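Local coordinates for protein cellulase (Xanthomonas axonopodis pv. citri, PDB 5HOS) that probably hydrolyses internal beta-1,4-glucosidic bonds of cellulose and related beta-glucans, as an endo-beta-1,4-glucanase of glycoside hydrolase family 5, at residues 209-214 with 257-262; 234-239 with 250-255; 286-291 with 334-339; 308-311 with 316-319. All blocks are in the same frame, centred on the assembly; numbering follows the deposited sequence.

Overall arrangement
The four contacts show how helices and loops are fitted round an eight-stranded parallel (beta/alpha)8 barrel. Going from the N terminus, the first to open is contact 1, whose long loop runs from the short helix 210-213, between strands five and six, to helix 248-262. Contact 2 is a smaller closure within that loop, joining the turn after strand 224-231 to the same helix. Contact 3 then joins helix 278-293 to the last helix, 330-341, and contact 4, within its span, pins together the loop after the eighth strand. None cross. L253 packs on M287 (contacts 2 and 3), G238 meets F316 (contacts 2 and 4), and disulfide C243-C280 ties the loop before helix 248-262 to helix 278-293.

Contact 1: residues 209-214 with 257-262; sequences SNAVAM and TEWLRL
The short helix 210-213, carried by the connection between the fifth and sixth barrel strands, meets the barrel helix 248-262 through one large residue, W259. Its indole reaches across and lays its nitrogen-bearing edge along the helix backbone. NE1 of W259 donates to the carbonyl oxygen O of A211 over 3.0 Å. The bond is bent, with an N-H...O angle of 141°, yet the donor lies in the carbonyl plane and on a lone pair, the oxygen lying 17° out of the indole plane. The ring reaches this place because its CG stands anti to the backbone N of W259 (chi1 -178°), directing the indole away from its own helix. Apolar packing flanks the bond: CB of A211 touches CD1 of W259 at 4.0 Å, while at the far end of the indole CH2 of W259 rests 3.9 Å from CB of M214, whose backbone carbon C meets the ring at its edge. The first turn of the short helix is secured by S209, the N-cap, whose OG accepts from N of V212 at 3.3 Å. Outside the two segments, W201 meets W259 edge to face, and OD1 of N210 accepts from N of A193. One tryptophan thus supplies hydrogen bond and apolar cover together, joining an outer helix of a (beta/alpha)8 barrel to the short helix in the connection between its fifth and sixth strands.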
loop_
_atom_site.group_PDB
_atom_site.type_symbol
_atom_site.label_atom_id
_atom_site.label_comp_id
_atom_site.label_asym_id
_atom_site.label_seq_id
_atom_site.Cartn_x
_atom_site.Cartn_y
_atom_site.Cartn_z
ATOM N N SER A 209 -1.632 1.373 -21.180
ATOM C CA SER A 209 -2.316 1.831 -19.970
ATOM C C SER A 209 -2.514 0.705 -18.984
ATOM O O SER A 209 -2.518 -0.476 -19.364
ATOM C CB SER A 209 -3.688 2.404 -20.315
ATOM O OG SER A 209 -4.552 1.393 -20.824
ATOM N N ASN A 210 -2.723 1.074 -17.720
ATOM C CA ASN A 210 -3.143 0.095 -16.723
ATOM C C ASN A 210 -4.464 -0.566 -17.078
ATOM O O ASN A 210 -4.617 -1.765 -16.866
ATOM C CB ASN A 210 -3.203 0.714 -15.330
ATOM C CG ASN A 210 -1.827 1.056 -14.798
ATOM O OD1 ASN A 210 -0.847 0.401 -15.139
ATOM N ND2 ASN A 210 -1.746 2.088 -13.972
ATOM N N ALA A 211 -5.391 0.202 -17.657
ATOM C CA ALA A 211 -6.697 -0.336 -18.053
ATOM C C ALA A 211 -6.598 -1.546 -18.984
ATOM O O ALA A 211 -7.417 -2.472 -18.898
ATOM C CB ALA A 211 -7.553 0.754 -18.687
ATOM N N VAL A 212 -5.609 -1.538 -19.875
ATOM C CA VAL A 212 -5.370 -2.659 -20.782
ATOM C C VAL A 212 -4.478 -3.696 -20.092
ATOM O O VAL A 212 -4.832 -4.883 -19.991
ATOM C CB VAL A 212 -4.734 -2.182 -22.114
ATOM C CG1 VAL A 212 -4.370 -3.363 -23.008
ATOM C CG2 VAL A 212 -5.690 -1.245 -22.837
ATOM N N ALA A 213 -3.328 -3.244 -19.618
ATOM C CA ALA A 213 -2.294 -4.152 -19.106
ATOM C C ALA A 213 -2.764 -4.998 -17.918
ATOM O O ALA A 213 -2.484 -6.198 -17.851
ATOM C CB ALA A 213 -1.047 -3.362 -18.733
ATOM N N MET A 214 -3.513 -4.382 -17.012
ATOM C CA MET A 214 -3.919 -5.039 -15.781
ATOM C C MET A 214 -5.185 -5.878 -15.950
ATOM O O MET A 214 -5.463 -6.703 -15.095
ATOM C CB MET A 214 -4.079 -4.013 -14.661
ATOM C CG MET A 214 -2.798 -3.225 -14.361
ATOM S SD MET A 214 -1.330 -4.186 -13.882
ATOM C CE MET A 214 -2.005 -5.058 -12.484
ATOM N N THR A 257 -13.502 2.396 -10.512
ATOM C CA THR A 257 -14.515 1.536 -9.903
ATOM C C THR A 257 -15.294 0.735 -10.952
ATOM O O THR A 257 -15.452 -0.488 -10.822
ATOM C CB THR A 257 -15.449 2.365 -8.996
ATOM O OG1 THR A 257 -14.664 2.962 -7.948
ATOM C CG2 THR A 257 -16.521 1.500 -8.377
ATOM N N GLU A 258 -15.763 1.400 -11.998
ATOM C CA GLU A 258 -16.484 0.690 -13.063
ATOM C C GLU A 258 -15.554 -0.247 -13.866
ATOM O O GLU A 258 -15.989 -1.303 -14.340
ATOM C CB GLU A 258 -17.220 1.679 -13.975
ATOM C CG GLU A 258 -18.179 1.014 -14.963
ATOM C CD GLU A 258 -19.239 0.137 -14.311
ATOM O OE1 GLU A 258 -19.604 -0.898 -14.927
ATOM O OE2 GLU A 258 -19.691 0.476 -13.191
ATOM N N TRP A 259 -14.287 0.139 -14.013
ATOM C CA TRP A 259 -13.283 -0.733 -14.633
ATOM C C TRP A 259 -13.148 -2.038 -13.833
ATOM O O TRP A 259 -13.136 -3.124 -14.422
ATOM C CB TRP A 259 -11.912 -0.030 -14.743
ATOM C CG TRP A 259 -10.874 -0.881 -15.425
ATOM C CD1 TRP A 259 -10.615 -0.949 -16.764
ATOM C CD2 TRP A 259 -9.974 -1.802 -14.796
ATOM N NE1 TRP A 259 -9.607 -1.855 -17.009
ATOM C CE2 TRP A 259 -9.193 -2.391 -15.820
ATOM C CE3 TRP A 259 -9.743 -2.181 -13.462
ATOM C CZ2 TRP A 259 -8.191 -3.336 -15.555
ATOM C CZ3 TRP A 259 -8.749 -3.129 -13.200
ATOM C CH2 TRP A 259 -7.990 -3.696 -14.246
ATOM N N LEU A 260 -13.058 -1.925 -12.502
ATOM C CA LEU A 260 -12.985 -3.111 -11.635
ATOM C C LEU A 260 -14.196 -4.017 -11.854
ATOM O O LEU A 260 -14.058 -5.237 -11.981
ATOM C CB LEU A 260 -12.887 -2.716 -10.154
ATOM C CG LEU A 260 -11.592 -2.074 -9.647
ATOM C CD1 LEU A 260 -11.806 -1.615 -8.210
ATOM C CD2 LEU A 260 -10.412 -3.027 -9.717
ATOM N N ARG A 261 -15.370 -3.398 -11.926
ATOM C CA ARG A 261 -16.635 -4.121 -12.088
ATOM C C ARG A 261 -16.693 -4.865 -13.423
ATOM O O ARG A 261 -17.024 -6.049 -13.462
ATOM C CB ARG A 261 -17.812 -3.147 -11.950
ATOM C CG ARG A 261 -19.160 -3.801 -11.694
ATOM C CD ARG A 261 -20.209 -2.773 -11.283
ATOM N NE ARG A 261 -20.059 -2.357 -9.880
ATOM C CZ ARG A 261 -19.940 -1.107 -9.418
ATOM N NH1 ARG A 261 -19.812 -0.909 -8.104
ATOM N NH2 ARG A 261 -19.957 -0.041 -10.218
ATOM N N LEU A 262 -16.353 -4.172 -14.508
ATOM C CA LEU A 262 -16.323 -4.784 -15.842
ATOM C C LEU A 262 -15.328 -5.949 -15.930
ATOM O O LEU A 262 -15.643 -6.990 -16.512
ATOM C CB LEU A 262 -16.008 -3.720 -16.912
ATOM C CG LEU A 262 -15.739 -4.137 -18.364
ATOM C CD1 LEU A 262 -16.872 -4.970 -18.954
ATOM C CD2 LEU A 262 -15.493 -2.897 -19.214
#

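Contact 2: residues 234-239 with 250-255; sequences ADSSGT and VERLRS
R252, S236 and A234 carry this contact, in which a helix of the (beta/alpha)8 barrel reaches back to the loop that leads into it from the sixth strand. R252 supplies about half of the buried surface. Its chain runs extended from CG to NE, enough to span backbones whose CA atoms, of S236 and R252, are 8.9 Å apart. The guanidinium ends beneath the hydroxyl of S236: OG of S236 lies over one face, 3.0 Å from NH1 and 3.2 Å from CZ of R252. An oxygen placed over the face is badly aligned with the N-H bonds, and this close approach is no hydrogen bond; the S236 hydroxyl has weak bonds instead with Q230 and the carbonyl of Y231. NH1 of R252 is itself engaged by the carbonyl oxygens of D233 and Y231, which probably fix the rotation of the group. The loop around S236 forms an Asx turn, OD1 of D235 accepting from N of S237 at 3.1 Å as well as from the S237 hydroxyl. Toward solvent the grip is slacker, for NH2 of R252 reaches O of A234 at 3.2 Å in a weak hydrogen bond with an N-H angle of only 122°.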
loop_
_atom_site.group_PDB
_atom_site.type_symbol
_atom_site.label_atom_id
_atom_site.label_comp_id
_atom_site.label_asym_id
_atom_site.label_seq_id
_atom_site.Cartn_x
_atom_site.Cartn_y
_atom_site.Cartn_z
ATOM N N ALA A 234 -4.443 19.213 -6.322
ATOM C CA ALA A 234 -4.605 19.665 -7.717
ATOM C C ALA A 234 -4.230 18.613 -8.771
ATOM O O ALA A 234 -5.006 18.371 -9.705
ATOM C CB ALA A 234 -3.810 20.943 -7.941
ATOM N N ASP A 235 -3.065 17.980 -8.601
ATOM C CA ASP A 235 -2.566 16.966 -9.563
ATOM C C ASP A 235 -2.575 15.513 -9.053
ATOM O O ASP A 235 -1.882 14.667 -9.621
ATOM C CB ASP A 235 -1.148 17.331 -10.023
ATOM C CG ASP A 235 -0.112 17.216 -8.918
ATOM O OD1 ASP A 235 -0.479 17.159 -7.724
ATOM O OD2 ASP A 235 1.083 17.194 -9.245
ATOM N N SER A 236 -3.327 15.245 -7.982
ATOM C CA SER A 236 -3.377 13.917 -7.336
ATOM C C SER A 236 -2.025 13.389 -6.808
ATOM O O SER A 236 -1.906 12.193 -6.530
ATOM C CB SER A 236 -4.026 12.866 -8.272
ATOM O OG SER A 236 -5.348 13.230 -8.649
ATOM N N SER A 237 -1.028 14.261 -6.632
ATOM C CA SER A 237 0.297 13.838 -6.145
ATOM C C SER A 237 0.393 13.789 -4.618
ATOM O O SER A 237 1.341 13.221 -4.090
ATOM C CB SER A 237 1.402 14.750 -6.688
ATOM O OG SER A 237 1.312 16.062 -6.156
ATOM N N GLY A 238 -0.578 14.379 -3.915
ATOM C CA GLY A 238 -0.524 14.499 -2.452
ATOM C C GLY A 238 0.610 15.387 -1.957
ATOM O O GLY A 238 1.125 15.183 -0.855
ATOM N N THR A 239 0.991 16.361 -2.787
ATOM C CA THR A 239 1.991 17.378 -2.461
ATOM C C THR A 239 1.424 18.425 -1.505
ATOM O O THR A 239 2.149 18.949 -0.657
ATOM C CB THR A 239 2.430 18.127 -3.738
ATOM O OG1 THR A 239 3.068 17.214 -4.627
ATOM C CG2 THR A 239 3.389 19.291 -3.430
ATOM N N VAL A 250 -14.590 11.042 -4.834
ATOM C CA VAL A 250 -15.567 10.190 -5.513
ATOM C C VAL A 250 -15.349 10.243 -7.034
ATOM O O VAL A 250 -15.300 9.204 -7.705
ATOM C CB VAL A 250 -17.012 10.626 -5.169
ATOM C CG1 VAL A 250 -18.038 9.925 -6.056
ATOM C CG2 VAL A 250 -17.307 10.354 -3.698
ATOM N N GLU A 251 -15.194 11.456 -7.554
ATOM C CA GLU A 251 -14.999 11.669 -8.988
ATOM C C GLU A 251 -13.746 10.991 -9.536
ATOM O O GLU A 251 -13.779 10.455 -10.639
ATOM C CB GLU A 251 -14.954 13.158 -9.300
ATOM C CG GLU A 251 -16.319 13.826 -9.172
ATOM C CD GLU A 251 -16.233 15.322 -8.943
ATOM O OE1 GLU A 251 -15.180 15.930 -9.219
ATOM O OE2 GLU A 251 -17.232 15.894 -8.476
ATOM N N ARG A 252 -12.662 11.015 -8.760
ATOM C CA ARG A 252 -11.393 10.401 -9.165
ATOM C C ARG A 252 -11.329 8.891 -8.960
ATOM O O ARG A 252 -10.410 8.252 -9.486
ATOM C CB ARG A 252 -10.216 11.093 -8.478
ATOM C CG ARG A 252 -9.965 12.480 -9.041
ATOM C CD ARG A 252 -8.866 13.190 -8.290
ATOM N NE ARG A 252 -8.552 14.505 -8.850
ATOM C CZ ARG A 252 -7.738 15.396 -8.279
ATOM N NH1 ARG A 252 -7.141 15.128 -7.121
ATOM N NH2 ARG A 252 -7.520 16.572 -8.862
ATOM N N LEU A 253 -12.276 8.333 -8.197
ATOM C CA LEU A 253 -12.448 6.879 -8.079
ATOM C C LEU A 253 -13.444 6.281 -9.065
ATOM O O LEU A 253 -13.426 5.066 -9.286
ATOM C CB LEU A 253 -12.874 6.475 -6.656
ATOM C CG LEU A 253 -11.900 6.742 -5.501
ATOM C CD1 LEU A 253 -12.384 6.063 -4.226
ATOM C CD2 LEU A 253 -10.472 6.298 -5.817
ATOM N N ARG A 254 -14.302 7.103 -9.664
ATOM C CA ARG A 254 -15.453 6.565 -10.404
ATOM C C ARG A 254 -15.093 5.643 -11.590
ATOM O O ARG A 254 -15.601 4.519 -11.668
ATOM C CB ARG A 254 -16.385 7.690 -10.865
ATOM C CG ARG A 254 -17.747 7.190 -11.317
ATOM C CD ARG A 254 -18.683 8.341 -11.671
ATOM N NE ARG A 254 -19.175 9.072 -10.500
ATOM C CZ ARG A 254 -20.084 8.623 -9.627
ATOM N NH1 ARG A 254 -20.635 7.405 -9.740
ATOM N NH2 ARG A 254 -20.444 9.400 -8.614
ATOM N N SER A 255 -14.247 6.100 -12.515
ATOM C CA SER A 255 -13.943 5.266 -13.698
ATOM C C SER A 255 -13.174 4.000 -13.305
ATOM O O SER A 255 -13.463 2.923 -13.817
ATOM C CB SER A 255 -13.244 6.047 -14.820
ATOM O OG SER A 255 -11.984 6.550 -14.434
#

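Contact 3: residues 286-291 with 334-339; sequences GMLGYM and SPRARR
L288 and R336 form the close-packed half of this contact, where the aliphatic part of an arginine is used as an apolar side chain. CD1 of L288 presses on CG of R336 at 3.7 Å, and one step further along the chain CB of L288 meets CD of R336 at 3.8 Å. L288 also faces F272 and W301 of the barrel strands, making this the inner, buried side. A bend at CB-CG of R336 (chi2 -75°) folds the chain over the leucine and carries the guanidinium onto the backbone of the opposing helix. There NH2 of R336 comes within 3.4 Å of CA of G289, a close approach eased by the absence of a side chain on G289. The two helices, 278-293 and 330-341, are neighbours in the outer layer of the (beta/alpha)8 barrel, separated in the chain by its eighth strand. Toward the outside the arrangement is looser and polar. The R336 guanidinium has a neighbour on each face, both offset toward its rim: N of G289 at 3.7 Å and, opposite, NH2 of R339 at 3.5 Å. R336 also makes a salt bridge with E292 and a hydrogen bond with the side chain of N285, which would probably ease the close approach of the two guanidinium groups. R339 is tethered to its own helix by a weak bond, 3.4 Å, from its NE to O of P335.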
loop_
_atom_site.group_PDB
_atom_site.type_symbol
_atom_site.label_atom_id
_atom_site.label_comp_id
_atom_site.label_asym_id
_atom_site.label_seq_id
_atom_site.Cartn_x
_atom_site.Cartn_y
_atom_site.Cartn_z
ATOM N N GLY A 286 -17.129 11.540 1.780
ATOM C CA GLY A 286 -17.759 11.088 0.553
ATOM C C GLY A 286 -17.038 9.919 -0.083
ATOM O O GLY A 286 -17.671 8.940 -0.497
ATOM N N MET A 287 -15.713 10.010 -0.151
ATOM C CA MET A 287 -14.923 8.947 -0.783
ATOM C C MET A 287 -15.008 7.646 0.003
ATOM O O MET A 287 -15.144 6.579 -0.585
ATOM C CB MET A 287 -13.470 9.375 -0.949
ATOM C CG MET A 287 -12.673 8.476 -1.882
ATOM S SD MET A 287 -10.991 9.036 -2.200
ATOM C CE MET A 287 -10.546 9.823 -0.650
ATOM N N LEU A 288 -14.956 7.734 1.329
ATOM C CA LEU A 288 -15.098 6.545 2.179
ATOM C C LEU A 288 -16.500 5.943 2.078
ATOM O O LEU A 288 -16.646 4.729 2.009
ATOM C CB LEU A 288 -14.742 6.869 3.632
ATOM C CG LEU A 288 -13.289 7.326 3.839
ATOM C CD1 LEU A 288 -13.099 7.853 5.250
ATOM C CD2 LEU A 288 -12.287 6.221 3.541
ATOM N N GLY A 289 -17.526 6.788 2.050
ATOM C CA GLY A 289 -18.904 6.321 1.824
ATOM C C GLY A 289 -19.100 5.682 0.459
ATOM O O GLY A 289 -19.793 4.666 0.325
ATOM N N TYR A 290 -18.475 6.274 -0.554
ATOM C CA TYR A 290 -18.532 5.746 -1.912
ATOM C C TYR A 290 -17.969 4.321 -1.984
ATOM O O TYR A 290 -18.580 3.434 -2.600
ATOM C CB TYR A 290 -17.809 6.699 -2.875
ATOM C CG TYR A 290 -17.799 6.240 -4.314
ATOM C CD1 TYR A 290 -18.880 6.497 -5.166
ATOM C CD2 TYR A 290 -16.711 5.537 -4.824
ATOM C CE1 TYR A 290 -18.870 6.062 -6.488
ATOM C CE2 TYR A 290 -16.689 5.105 -6.139
ATOM C CZ TYR A 290 -17.763 5.365 -6.969
ATOM O OH TYR A 290 -17.719 4.912 -8.267
ATOM N N MET A 291 -16.830 4.088 -1.329
ATOM C CA MET A 291 -16.252 2.748 -1.316
ATOM C C MET A 291 -17.182 1.734 -0.624
ATOM O O MET A 291 -17.363 0.629 -1.146
ATOM C CB MET A 291 -14.838 2.758 -0.720
ATOM C CG MET A 291 -13.812 3.426 -1.634
ATOM S SD MET A 291 -12.107 3.237 -1.064
ATOM C CE MET A 291 -12.024 4.591 0.100
ATOM N N SER A 334 -12.088 7.092 11.919
ATOM C CA SER A 334 -12.440 6.121 12.952
ATOM C C SER A 334 -13.866 5.557 12.808
ATOM O O SER A 334 -14.023 4.337 12.771
ATOM C CB SER A 334 -12.177 6.684 14.358
ATOM O OG SER A 334 -12.403 5.697 15.344
ATOM N N PRO A 335 -14.902 6.423 12.711
ATOM C CA PRO A 335 -16.250 5.855 12.515
ATOM C C PRO A 335 -16.420 5.081 11.195
ATOM O O PRO A 335 -17.177 4.111 11.152
ATOM C CB PRO A 335 -17.189 7.075 12.577
ATOM C CG PRO A 335 -16.321 8.283 12.541
ATOM C CD PRO A 335 -14.941 7.878 12.961
ATOM N N ARG A 336 -15.720 5.497 10.142
ATOM C CA ARG A 336 -15.754 4.776 8.862
ATOM C C ARG A 336 -15.081 3.406 8.987
ATOM O O ARG A 336 -15.607 2.402 8.496
ATOM C CB ARG A 336 -15.106 5.610 7.754
ATOM C CG ARG A 336 -15.868 6.888 7.429
ATOM C CD ARG A 336 -17.129 6.600 6.629
ATOM N NE ARG A 336 -17.834 7.828 6.262
ATOM C CZ ARG A 336 -18.971 7.879 5.565
ATOM N NH1 ARG A 336 -19.519 9.059 5.292
ATOM N NH2 ARG A 336 -19.564 6.765 5.139
ATOM N N ALA A 337 -13.937 3.368 9.665
ATOM C CA ALA A 337 -13.270 2.102 9.981
ATOM C C ALA A 337 -14.167 1.186 10.814
ATOM O O ALA A 337 -14.247 -0.012 10.549
ATOM C CB ALA A 337 -11.948 2.351 10.701
ATOM N N ARG A 338 -14.856 1.758 11.801
ATOM C CA ARG A 338 -15.749 0.980 12.668
ATOM C C ARG A 338 -16.859 0.260 11.896
ATOM O O ARG A 338 -17.169 -0.884 12.199
ATOM C CB ARG A 338 -16.356 1.858 13.765
ATOM C CG ARG A 338 -17.062 1.068 14.853
ATOM C CD ARG A 338 -17.499 1.965 16.001
ATOM N NE ARG A 338 -17.734 1.185 17.220
ATOM C CZ ARG A 338 -17.773 1.675 18.461
ATOM N NH1 ARG A 338 -17.596 2.975 18.708
ATOM N NH2 ARG A 338 -17.988 0.847 19.480
ATOM N N ARG A 339 -17.451 0.931 10.913
ATOM C CA ARG A 339 -18.461 0.304 10.043
ATOM C C ARG A 339 -17.906 -0.922 9.293
ATOM O O ARG A 339 -18.638 -1.882 9.037
ATOM C CB ARG A 339 -19.046 1.330 9.056
ATOM C CG ARG A 339 -20.034 2.296 9.701
ATOM C CD ARG A 339 -20.456 3.453 8.790
ATOM N NE ARG A 339 -19.811 4.720 9.167
ATOM C CZ ARG A 339 -20.229 5.945 8.823
ATOM N NH1 ARG A 339 -21.317 6.127 8.068
ATOM N NH2 ARG A 339 -19.550 7.014 9.244
#

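Contact 4: residues 308-311 with 316-319; sequences AWWS and FNVQ
No direct hydrogen bond joins W310 to N317, although they touch closely; a water links the N317 amide to the W310 carbonyl, weakly on that side. The two belong to the loop after the eighth strand of the (beta/alpha)8 barrel, at the end of the barrel where family 5 enzymes carry their active site. The carboxamide of N317 leans against the root of the W310 side chain: ND2 of N317 is 3.5 Å from CB of W310, and OD1 of N317 is equally far from CD1 of W310. Amide and indole planes are inclined by 47°, so neither group stacks on the other. The water accepts from ND2 of N317 at 3.0 Å. Further rings pack on the tryptophan, Y314 stacking on it and W304 meeting it at a steep angle. At the other end of the contact Q319 covers A308. Its chain turns at CB-CG (chi2 75°), bringing NE2 of Q319 to 3.7 Å from CA of A308, while its OE1 is held by the backbone N of G307. Both polar side chains of 316-319 therefore serve the backbone as well as the packing. N317 closes an Asx turn on its own segment, its OD1 accepting from N of Q319 at 3.0 Å along a fairly straight N-H (159°), with the donor well above the amide plane.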
loop_
_atom_site.group_PDB
_atom_site.type_symbol
_atom_site.label_atom_id
_atom_site.label_comp_id
_atom_site.label_asym_id
_atom_site.label_seq_id
_atom_site.Cartn_x
_atom_site.Cartn_y
_atom_site.Cartn_z
ATOM N N ALA A 308 5.904 7.544 13.868
ATOM C CA ALA A 308 6.406 8.409 14.936
ATOM C C ALA A 308 7.307 9.564 14.477
ATOM O O ALA A 308 7.505 10.516 15.241
ATOM C CB ALA A 308 7.128 7.566 15.987
ATOM N N TRP A 309 7.853 9.494 13.259
ATOM C CA TRP A 309 8.858 10.474 12.804
ATOM C C TRP A 309 8.380 11.517 11.786
ATOM O O TRP A 309 9.203 12.263 11.252
ATOM C CB TRP A 309 10.108 9.739 12.283
ATOM C CG TRP A 309 10.959 9.078 13.364
ATOM C CD1 TRP A 309 10.764 9.115 14.723
ATOM C CD2 TRP A 309 12.159 8.321 13.158
ATOM N NE1 TRP A 309 11.755 8.410 15.364
ATOM C CE2 TRP A 309 12.630 7.919 14.430
ATOM C CE3 TRP A 309 12.880 7.942 12.021
ATOM C CZ2 TRP A 309 13.787 7.145 14.593
ATOM C CZ3 TRP A 309 14.037 7.178 12.180
ATOM C CH2 TRP A 309 14.477 6.789 13.460
ATOM N N TRP A 310 7.070 11.608 11.537
ATOM C CA TRP A 310 6.543 12.663 10.662
ATOM C C TRP A 310 6.739 14.019 11.331
ATOM O O TRP A 310 6.608 14.141 12.550
ATOM C CB TRP A 310 5.046 12.476 10.342
ATOM C CG TRP A 310 4.748 11.398 9.347
ATOM C CD1 TRP A 310 4.110 10.217 9.590
ATOM C CD2 TRP A 310 5.051 11.408 7.943
ATOM N NE1 TRP A 310 4.002 9.487 8.433
ATOM C CE2 TRP A 310 4.571 10.193 7.406
ATOM C CE3 TRP A 310 5.684 12.324 7.087
ATOM C CZ2 TRP A 310 4.709 9.862 6.050
ATOM C CZ3 TRP A 310 5.819 11.994 5.733
ATOM C CH2 TRP A 310 5.332 10.772 5.232
ATOM N N SER A 311 7.038 15.030 10.522
ATOM C CA SER A 311 7.168 16.396 11.017
ATOM C C SER A 311 5.792 16.949 11.395
ATOM O O SER A 311 4.748 16.417 10.978
ATOM C CB SER A 311 7.844 17.289 9.974
ATOM O OG SER A 311 6.992 17.544 8.871
ATOM N N PHE A 316 -0.992 15.176 6.324
ATOM C CA PHE A 316 -1.744 13.916 6.389
ATOM C C PHE A 316 -1.437 13.082 7.625
ATOM O O PHE A 316 -1.958 11.971 7.757
ATOM C CB PHE A 316 -1.477 13.059 5.142
ATOM C CG PHE A 316 -1.662 13.781 3.832
ATOM C CD1 PHE A 316 -2.716 14.664 3.635
ATOM C CD2 PHE A 316 -0.794 13.539 2.774
ATOM C CE1 PHE A 316 -2.888 15.311 2.421
ATOM C CE2 PHE A 316 -0.968 14.175 1.552
ATOM C CZ PHE A 316 -2.014 15.067 1.374
ATOM N N ASN A 317 -0.613 13.599 8.533
ATOM C CA ASN A 317 -0.158 12.813 9.681
ATOM C C ASN A 317 -1.280 12.561 10.680
ATOM O O ASN A 317 -1.834 13.507 11.237
ATOM C CB ASN A 317 1.014 13.507 10.384
ATOM C CG ASN A 317 1.619 12.655 11.491
ATOM O OD1 ASN A 317 1.437 11.426 11.536
ATOM N ND2 ASN A 317 2.337 13.302 12.399
ATOM N N VAL A 318 -1.603 11.287 10.920
ATOM C CA VAL A 318 -2.621 10.933 11.926
ATOM C C VAL A 318 -2.005 10.220 13.133
ATOM O O VAL A 318 -2.715 9.615 13.929
ATOM C CB VAL A 318 -3.821 10.154 11.334
ATOM C CG1 VAL A 318 -4.626 11.061 10.418
ATOM C CG2 VAL A 318 -3.389 8.891 10.601
ATOM N N GLN A 319 -0.686 10.317 13.278
ATOM C CA GLN A 319 -0.004 9.895 14.507
ATOM C C GLN A 319 -0.516 10.779 15.645
ATOM O O GLN A 319 -0.529 12.007 15.493
ATOM C CB GLN A 319 1.514 10.091 14.380
ATOM C CG GLN A 319 2.337 9.521 15.528
ATOM C CD GLN A 319 2.450 8.010 15.477
ATOM O OE1 GLN A 319 1.875 7.359 14.603
ATOM N NE2 GLN A 319 3.204 7.442 16.405
HETATM O O HOH W 1 4.495 11.789 13.803
#